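Local structure of endolysin (Escherichia coli O157 typing phage 15, 7M5I) at residues Leu9-Lys12 against Gly13-Ile17; Tyr28-Ser31 against Ala32-Thr36; Lys54-Ala57 against Glu58-Glu61; Val137-Asn140 against Gly141-Asn144. The protein probably acts as a muramidase that hydrolyses beta-1,4 linkages in host peptidoglycan, contributing to bacterial lysis and release of phage particles. All coordinates share one frame; numbering follows the deposited sequence.

Contact 1: Leu9-Lys12 against Gly13-Ile17; sequences LSRK and GLDAI
Ser10 OG has two partners: it accepts the backbone N-H of Gly13 at 2.9 Å from OG to N, and it is also hydrogen-bonded to the carboxylate of Asp89 on helix 85-98. The serine occupies the N-cap of helix 11-21, and its chi1 of 75° sets the hydroxyl oxygen between the backbone N and the carbonyl carbon, from where it reaches an amide of the first turn. The regular ladder starts at the same residue, with Leu14 N 2.9 Å from Ser10 O. On the outer side Arg11 reaches forward one turn, its chain bent at chi2 and chi3, and makes a salt bridge to Asp15 with NH1 3.0 Å from OD2. OD2 is met nearly end-on by this N-H, while the guanidinium and carboxylate planes are turned 52° apart, and NH1 alone of the guanidinium nitrogens bonds to the carboxylate in this pair. On the inner side Leu9 lays CD1 over the bare backbone of Gly13, 3.9 Å from its CA. The other branch, CD2, touches Leu14 CD1 at 4.0 Å and Ile17 CD1 at 3.9 Å. Leu14 and Ile17 also pack on helix 57-78. Leu9 just before the cap and Leu14 in the first turn form a hydrophobic staple, which accompanies the serine N-cap at this helix start.

Contact 2: Tyr28-Ser31 against Ala32-Thr36; sequences YEDS and AGIPT
Tyr28 and Thr36 face each other across a beta hairpin, strands 27-29 and 35-38, closed by a type I turn from Asp30 to Gly33; it carries Asp30, predicted to be an active-site residue of this glycosyl hydrolase 24 enzyme. The two form an antiparallel hydrogen-bonded pair, with Tyr28 N 2.9 Å from Thr36 O and Thr36 N 2.8 Å from Tyr28 O. A chi1 of 64° swings the tyrosine ring across to the partner strand, where Thr36 CB sits over one face, 4.0 Å from the ring centroid, in a CH-pi contact, and Thr36 CG2 reaches the phenolic OH. Asp30 also carries its carboxylate between its own N and carbonyl carbon (chi1 83°), which turns OD1 back into the turn. There OD1 accepts from Ile34 N at 2.9 Å, from above the carboxylate plane, and more weakly from Ala32 N, so one oxygen holds an amide within the turn and another just after it. Ile34 O is held too: Asp30 N and Thr36 OG1 reach it from opposite faces of its carbonyl plane. The extended chain of Glu29, on the other face of the hairpin, lays CG 3.4 Å from Gly33 CA. One water donates to Asp30 OD2 at 2.6 Å and to Thr36 OG1 at 2.7 Å.

Contact 3: Lys54-Ala57 against Glu58-Glu61; sequences KITA and EQAE
The flat side-chain amide of Gln59 turns its oxygen back to the residue that caps its own helix: Thr56 N donates to Gln59 OE1 at 2.9 Å, in the carbonyl plane and on a lone pair. Ile55 CA lies 3.2 Å from this same OE1, with Ile55 CB a little farther off, so the aliphatic start of the isoleucine is pressed against the amide oxygen. The chain of Glu58, bent at chi2, brings carboxylate OE1 to 3.6 Å from Thr56 CB. In return for the first bond, Gln59 N donates to Thr56 OG1 at 3.1 Å, a fairly straight bond of 165°. Thr56 has OG1 between the backbone N and the carbonyl carbon (chi1 68°), whereas Gln59 keeps CG beside its own N (chi1 -77°), and this pair of torsions lets each side chain find the other's backbone N-H. The result is a capping box at the start of helix 57-78. Around it Ile55 CD1 packs on Ala60 CB at 3.9 Å, a hydrophobic staple spanning the cap, and Ala60 also touches Leu23 and Tyr39. Chemically, two early amides gain side-chain acceptors without any charged group in either bond, while the staple ties the preceding loop to the first turn.

Contact 4: Val137-Asn140 against Gly141-Asn144; sequences VTSN and GLKN
Ser139 caps helix 140-155 at its N-terminus, where the chain leaves the hairpin of strands 129-132 and 135-138 and turns into the helix, and its bonds to Leu142 and Lys143 open the first turn. Among the hydrogen bonds, the capping one joins Leu142 N to Ser139 OG at 3.1 Å and is nearly straight, 166° at the hydrogen. Here the hydroxyl oxygen stands opposite the serine N about the first side-chain bond (chi1 164°), whereas it lies between N and carbonyl carbon in the cap at Ser10. Backbone bonds continue the turn: Lys143 N is 2.9 Å from Ser139 O, and Asn144 N is 2.9 Å from Asn140 O. The polar end of Asn144 is engaged farther along the helix, where OD1 bonds to Arg147. The remaining contacts are of van der Waals kind. Leu142 CG approaches Ser139 CB at 3.9 Å, and the leucine also packs on Val130 of strand 129-132, so the helix start rests on the hairpin. Lys143 adds its methylenes, CG and CD doing the touching. Asn140 runs beside that chain, pointing the same way, with OD1 3.9 Å from Lys143 CD. Across the cap, between the residue before the serine and the fourth residue of the helix, Thr138 CG2 meets the same Lys143 CD at 3.7 Å.

The four contacts follow one another along the chain in numerical order, none nested in another. Contacts 1, 3 and 4 each open a helix, namely 11-21, 57-78 and 140-155, whereas contact 2 closes the hairpin of strands 27-29 and 35-38. Contacts 1 and 3 have centres about 17 Å apart and nearest atoms about 4 Å apart; a salt bridge from Lys18 to Glu61 links their helices. Contacts 3 and 4 are the most widely separated, about 28 Å between centres. Contact 2 holds Asp30 and the helix opened by contact 1 ends at Glu21, both predicted catalytic residues, so these two contacts belong to elements that probably contribute to the active site.

Contact 1: Leu9-Lys12 against Gly13-Ile17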
loop_
_atom_site.group_PDB
_atom_site.type_symbol
_atom_site.label_atom_id
_atom_site.label_comp_id
_atom_site.label_asym_id
_atom_site.label_seq_id
_atom_site.Cartn_x
_atom_site.Cartn_y
_atom_site.Cartn_z
ATOM N N LEU A 9 8.279 -8.252 0.767
ATOM C CA LEU A 9 8.453 -6.871 0.262
ATOM C C LEU A 9 9.954 -6.565 0.171
ATOM O O LEU A 9 10.725 -6.860 1.131
ATOM C CB LEU A 9 7.742 -5.951 1.245
ATOM C CG LEU A 9 7.588 -4.516 0.818
ATOM C CD1 LEU A 9 6.753 -4.362 -0.429
ATOM C CD2 LEU A 9 6.890 -3.785 1.978
ATOM N N SER A 10 10.420 -6.038 -0.950
ATOM C CA SER A 10 11.866 -5.743 -1.115
ATOM C C SER A 10 12.188 -4.482 -0.320
ATOM O O SER A 10 11.249 -3.760 0.006
ATOM C CB SER A 10 12.256 -5.591 -2.565
ATOM O OG SER A 10 11.803 -4.363 -3.054
ATOM N N ARG A 11 13.469 -4.183 -0.166
ATOM C CA ARG A 11 13.924 -2.890 0.402
ATOM C C ARG A 11 13.336 -1.757 -0.439
ATOM O O ARG A 11 12.853 -0.781 0.143
ATOM C CB ARG A 11 15.437 -2.817 0.385
ATOM C CG ARG A 11 15.993 -1.641 1.177
ATOM C CD ARG A 11 16.437 -0.502 0.286
ATOM N NE ARG A 11 17.414 -0.916 -0.750
ATOM C CZ ARG A 11 17.734 -0.182 -1.828
ATOM N NH1 ARG A 11 17.175 1.006 -2.019
ATOM N NH2 ARG A 11 18.549 -0.669 -2.746
ATOM N N LYS A 12 13.439 -1.874 -1.762
ATOM C CA LYS A 12 12.899 -0.831 -2.670
ATOM C C LYS A 12 11.379 -0.713 -2.505
ATOM O O LYS A 12 10.816 0.430 -2.558
ATOM C CB LYS A 12 13.294 -1.147 -4.107
ATOM C CG LYS A 12 14.746 -0.907 -4.464
ATOM C CD LYS A 12 15.029 -1.264 -5.915
ATOM C CE LYS A 12 16.428 -0.845 -6.307
ATOM N NZ LYS A 12 17.004 -1.617 -7.444
ATOM N N GLY A 13 10.685 -1.822 -2.282
ATOM C CA GLY A 13 9.229 -1.795 -2.080
ATOM C C GLY A 13 8.873 -1.107 -0.775
ATOM O O GLY A 13 7.920 -0.323 -0.761
ATOM N N LEU A 14 9.654 -1.359 0.280
ATOM C CA LEU A 14 9.390 -0.696 1.591
ATOM C C LEU A 14 9.672 0.812 1.419
ATOM O O LEU A 14 8.862 1.588 1.912
ATOM C CB LEU A 14 10.242 -1.306 2.694
ATOM C CG LEU A 14 9.938 -0.779 4.105
ATOM C CD1 LEU A 14 8.610 -1.257 4.596
ATOM C CD2 LEU A 14 11.035 -1.191 5.031
ATOM N N ASP A 15 10.746 1.165 0.742
ATOM C CA ASP A 15 11.126 2.579 0.452
ATOM C C ASP A 15 9.961 3.259 -0.278
ATOM O O ASP A 15 9.647 4.397 0.033
ATOM C CB ASP A 15 12.410 2.645 -0.403
ATOM C CG ASP A 15 13.759 2.263 0.209
ATOM O OD1 ASP A 15 13.887 2.173 1.452
ATOM O OD2 ASP A 15 14.683 2.037 -0.604
ATOM N N ALA A 16 9.306 2.594 -1.236
ATOM C CA ALA A 16 8.181 3.158 -1.992
ATOM C C ALA A 16 6.986 3.403 -1.065
ATOM O O ALA A 16 6.368 4.508 -1.111
ATOM C CB ALA A 16 7.815 2.308 -3.189
ATOM N N ILE A 17 6.656 2.464 -0.195
ATOM C CA ILE A 17 5.502 2.653 0.738
ATOM C C ILE A 17 5.840 3.813 1.669
ATOM O O ILE A 17 4.932 4.643 1.919
ATOM C CB ILE A 17 5.179 1.332 1.475
ATOM C CG1 ILE A 17 4.701 0.325 0.423
ATOM C CG2 ILE A 17 4.133 1.607 2.541
ATOM C CD1 ILE A 17 4.356 -1.052 0.965
#

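Contact 2: Tyr28-Ser31 against Ala32-Thr36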
loop_
_atom_site.group_PDB
_atom_site.type_symbol
_atom_site.label_atom_id
_atom_site.label_comp_id
_atom_site.label_asym_id
_atom_site.label_seq_id
_atom_site.Cartn_x
_atom_site.Cartn_y
_atom_site.Cartn_z
ATOM N N TYR A 28 -0.057 13.215 14.861
ATOM C CA TYR A 28 -0.925 14.276 14.297
ATOM C C TYR A 28 -2.270 13.625 14.020
ATOM O O TYR A 28 -2.381 12.422 13.719
ATOM C CB TYR A 28 -0.329 14.862 13.000
ATOM C CG TYR A 28 -0.222 13.911 11.851
ATOM C CD1 TYR A 28 0.834 13.021 11.735
ATOM C CD2 TYR A 28 -1.186 13.866 10.848
ATOM C CE1 TYR A 28 0.982 12.155 10.660
ATOM C CE2 TYR A 28 -1.076 12.969 9.785
ATOM C CZ TYR A 28 0.026 12.140 9.656
ATOM O OH TYR A 28 0.150 11.187 8.659
ATOM N N GLU A 29 -3.286 14.469 14.019
ATOM C CA GLU A 29 -4.642 14.056 13.672
ATOM C C GLU A 29 -4.761 14.221 12.172
ATOM O O GLU A 29 -4.561 15.326 11.711
ATOM C CB GLU A 29 -5.590 14.915 14.505
ATOM C CG GLU A 29 -7.023 14.685 14.157
ATOM C CD GLU A 29 -7.992 15.378 15.114
ATOM O OE1 GLU A 29 -7.776 15.264 16.352
ATOM O OE2 GLU A 29 -8.963 15.987 14.607
ATOM N N ASP A 30 -5.081 13.152 11.475
ATOM C CA ASP A 30 -5.304 13.187 10.022
ATOM C C ASP A 30 -6.616 13.914 9.731
ATOM O O ASP A 30 -7.279 14.425 10.661
ATOM C CB ASP A 30 -5.125 11.794 9.426
ATOM C CG ASP A 30 -6.317 10.844 9.504
ATOM O OD1 ASP A 30 -7.358 11.211 10.128
ATOM O OD2 ASP A 30 -6.200 9.724 8.928
ATOM N N SER A 31 -6.915 14.032 8.434
ATOM C CA SER A 31 -8.062 14.800 7.917
ATOM C C SER A 31 -9.367 14.163 8.406
ATOM O O SER A 31 -10.346 14.862 8.420
ATOM C CB SER A 31 -8.026 14.839 6.374
ATOM O OG SER A 31 -6.810 15.463 5.969
ATOM N N ALA A 32 -9.363 12.865 8.679
ATOM C CA ALA A 32 -10.549 12.116 9.174
ATOM C C ALA A 32 -10.598 12.096 10.712
ATOM O O ALA A 32 -11.575 11.541 11.236
ATOM C CB ALA A 32 -10.540 10.735 8.591
ATOM N N GLY A 33 -9.640 12.727 11.400
ATOM C CA GLY A 33 -9.635 12.847 12.864
ATOM C C GLY A 33 -8.919 11.699 13.576
ATOM O O GLY A 33 -9.126 11.547 14.760
ATOM N N ILE A 34 -8.167 10.879 12.878
ATOM C CA ILE A 34 -7.478 9.684 13.472
ATOM C C ILE A 34 -6.054 10.047 13.838
ATOM O O ILE A 34 -5.263 10.385 12.952
ATOM C CB ILE A 34 -7.498 8.474 12.535
ATOM C CG1 ILE A 34 -8.943 8.065 12.210
ATOM C CG2 ILE A 34 -6.714 7.327 13.159
ATOM C CD1 ILE A 34 -9.008 7.235 10.964
ATOM N N PRO A 35 -5.643 9.884 15.101
ATOM C CA PRO A 35 -4.228 10.045 15.435
ATOM C C PRO A 35 -3.332 9.093 14.635
ATOM O O PRO A 35 -3.567 7.918 14.590
ATOM C CB PRO A 35 -4.188 9.791 16.953
ATOM C CG PRO A 35 -5.591 10.119 17.406
ATOM C CD PRO A 35 -6.461 9.571 16.293
ATOM N N THR A 36 -2.300 9.670 14.027
ATOM C CA THR A 36 -1.381 9.010 13.081
ATOM C C THR A 36 0.065 9.370 13.451
ATOM O O THR A 36 0.327 10.456 13.917
ATOM C CB THR A 36 -1.729 9.419 11.644
ATOM O OG1 THR A 36 -3.111 9.187 11.414
ATOM C CG2 THR A 36 -0.927 8.631 10.623
HETATM O O HOH W 1 -3.976 8.451 8.931
#

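Contact 3: Lys54-Ala57 against Glu58-Glu61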
loop_
_atom_site.group_PDB
_atom_site.type_symbol
_atom_site.label_atom_id
_atom_site.label_comp_id
_atom_site.label_asym_id
_atom_site.label_seq_id
_atom_site.Cartn_x
_atom_site.Cartn_y
_atom_site.Cartn_z
ATOM N N LYS A 54 5.854 10.873 20.615
ATOM C CA LYS A 54 7.021 11.133 19.719
ATOM C C LYS A 54 7.791 9.837 19.600
ATOM O O LYS A 54 7.972 9.131 20.612
ATOM C CB LYS A 54 7.917 12.229 20.274
ATOM C CG LYS A 54 7.301 13.614 20.162
ATOM C CD LYS A 54 8.103 14.711 20.842
ATOM C CE LYS A 54 7.330 16.023 20.906
ATOM N NZ LYS A 54 8.112 17.057 21.627
ATOM N N ILE A 55 8.216 9.511 18.403
ATOM C CA ILE A 55 8.933 8.262 18.113
ATOM C C ILE A 55 10.198 8.619 17.322
ATOM O O ILE A 55 10.276 9.731 16.780
ATOM C CB ILE A 55 8.053 7.250 17.349
ATOM C CG1 ILE A 55 7.556 7.759 15.999
ATOM C CG2 ILE A 55 6.921 6.783 18.250
ATOM C CD1 ILE A 55 6.884 6.642 15.183
ATOM N N THR A 56 11.124 7.676 17.244
ATOM C CA THR A 56 12.315 7.803 16.369
ATOM C C THR A 56 12.007 7.307 14.976
ATOM O O THR A 56 11.015 6.554 14.783
ATOM C CB THR A 56 13.493 7.029 16.982
ATOM O OG1 THR A 56 13.186 5.641 16.916
ATOM C CG2 THR A 56 13.853 7.463 18.369
ATOM N N ALA A 57 12.873 7.607 14.005
ATOM C CA ALA A 57 12.739 7.098 12.638
ATOM C C ALA A 57 12.848 5.548 12.663
ATOM O O ALA A 57 12.197 4.901 11.856
ATOM C CB ALA A 57 13.801 7.719 11.747
ATOM N N GLU A 58 13.659 5.005 13.546
ATOM C CA GLU A 58 13.823 3.516 13.659
ATOM C C GLU A 58 12.497 2.888 14.114
ATOM O O GLU A 58 12.077 1.870 13.517
ATOM C CB GLU A 58 14.939 3.134 14.623
ATOM C CG GLU A 58 16.309 3.463 14.077
ATOM C CD GLU A 58 16.806 4.905 14.224
ATOM O OE1 GLU A 58 16.144 5.762 14.905
ATOM O OE2 GLU A 58 17.901 5.149 13.639
ATOM N N GLN A 59 11.867 3.495 15.119
ATOM C CA GLN A 59 10.557 3.031 15.618
ATOM C C GLN A 59 9.575 3.108 14.447
ATOM O O GLN A 59 8.792 2.138 14.243
ATOM C CB GLN A 59 10.069 3.875 16.778
ATOM C CG GLN A 59 10.805 3.490 18.036
ATOM C CD GLN A 59 10.532 4.379 19.204
ATOM O OE1 GLN A 59 10.457 5.586 19.117
ATOM N NE2 GLN A 59 10.405 3.748 20.358
ATOM N N ALA A 60 9.540 4.220 13.695
ATOM C CA ALA A 60 8.605 4.377 12.567
ATOM C C ALA A 60 8.776 3.227 11.581
ATOM O O ALA A 60 7.788 2.682 11.102
ATOM C CB ALA A 60 8.797 5.719 11.878
ATOM N N GLU A 61 10.005 2.854 11.257
ATOM C CA GLU A 61 10.212 1.722 10.314
ATOM C C GLU A 61 9.692 0.409 10.930
ATOM O O GLU A 61 9.003 -0.365 10.174
ATOM C CB GLU A 61 11.698 1.570 9.954
ATOM C CG GLU A 61 11.909 0.524 8.884
ATOM C CD GLU A 61 13.382 0.402 8.564
ATOM O OE1 GLU A 61 14.081 -0.216 9.327
ATOM O OE2 GLU A 61 13.814 0.994 7.600
#

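Contact 4: Val137-Asn140 against Gly141-Asn144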
loop_
_atom_site.group_PDB
_atom_site.type_symbol
_atom_site.label_atom_id
_atom_site.label_comp_id
_atom_site.label_asym_id
_atom_site.label_seq_id
_atom_site.Cartn_x
_atom_site.Cartn_y
_atom_site.Cartn_z
ATOM N N VAL A 137 -15.477 10.701 -4.689
ATOM C CA VAL A 137 -14.735 11.861 -5.237
ATOM C C VAL A 137 -13.363 11.323 -5.715
ATOM O O VAL A 137 -12.734 10.559 -4.967
ATOM C CB VAL A 137 -14.585 12.955 -4.150
ATOM C CG1 VAL A 137 -13.534 13.970 -4.513
ATOM C CG2 VAL A 137 -15.926 13.664 -3.861
ATOM N N THR A 138 -12.939 11.727 -6.911
ATOM C CA THR A 138 -11.585 11.358 -7.406
ATOM C C THR A 138 -10.526 12.101 -6.591
ATOM O O THR A 138 -10.653 13.349 -6.412
ATOM C CB THR A 138 -11.461 11.639 -8.900
ATOM O OG1 THR A 138 -12.496 10.937 -9.593
ATOM C CG2 THR A 138 -10.107 11.223 -9.437
ATOM N N SER A 139 -9.558 11.398 -6.026
ATOM C CA SER A 139 -8.419 11.963 -5.282
ATOM C C SER A 139 -7.220 12.113 -6.236
ATOM O O SER A 139 -6.718 11.082 -6.722
ATOM C CB SER A 139 -8.058 11.145 -4.116
ATOM O OG SER A 139 -6.785 11.448 -3.623
ATOM N N ASN A 140 -6.737 13.334 -6.435
ATOM C CA ASN A 140 -5.524 13.565 -7.272
ATOM C C ASN A 140 -4.339 12.883 -6.618
ATOM O O ASN A 140 -3.507 12.313 -7.374
ATOM C CB ASN A 140 -5.318 15.045 -7.549
ATOM C CG ASN A 140 -6.319 15.577 -8.544
ATOM O OD1 ASN A 140 -6.968 14.839 -9.319
ATOM N ND2 ASN A 140 -6.429 16.895 -8.546
ATOM N N GLY A 141 -4.220 12.871 -5.291
ATOM C CA GLY A 141 -3.138 12.182 -4.564
ATOM C C GLY A 141 -3.136 10.700 -4.863
ATOM O O GLY A 141 -2.086 10.126 -5.115
ATOM N N LEU A 142 -4.321 10.078 -4.846
ATOM C CA LEU A 142 -4.428 8.659 -5.190
ATOM C C LEU A 142 -4.082 8.459 -6.682
ATOM O O LEU A 142 -3.428 7.443 -6.976
ATOM C CB LEU A 142 -5.823 8.110 -4.902
ATOM C CG LEU A 142 -6.109 7.899 -3.415
ATOM C CD1 LEU A 142 -7.480 7.236 -3.257
ATOM C CD2 LEU A 142 -5.028 7.094 -2.745
ATOM N N LYS A 143 -4.542 9.321 -7.573
ATOM C CA LYS A 143 -4.150 9.164 -9.002
ATOM C C LYS A 143 -2.626 9.146 -9.099
ATOM O O LYS A 143 -2.094 8.337 -9.896
ATOM C CB LYS A 143 -4.740 10.257 -9.882
ATOM C CG LYS A 143 -6.236 10.157 -10.116
ATOM C CD LYS A 143 -6.717 11.306 -10.937
ATOM C CE LYS A 143 -6.594 11.170 -12.415
ATOM N NZ LYS A 143 -7.546 12.162 -13.010
ATOM N N ASN A 144 -1.944 10.020 -8.369
ATOM C CA ASN A 144 -0.456 10.071 -8.430
ATOM C C ASN A 144 0.139 8.775 -7.892
ATOM O O ASN A 144 1.093 8.209 -8.494
ATOM C CB ASN A 144 0.059 11.317 -7.748
ATOM C CG ASN A 144 1.470 11.655 -8.163
ATOM O OD1 ASN A 144 1.840 11.464 -9.340
ATOM N ND2 ASN A 144 2.179 12.246 -7.221
#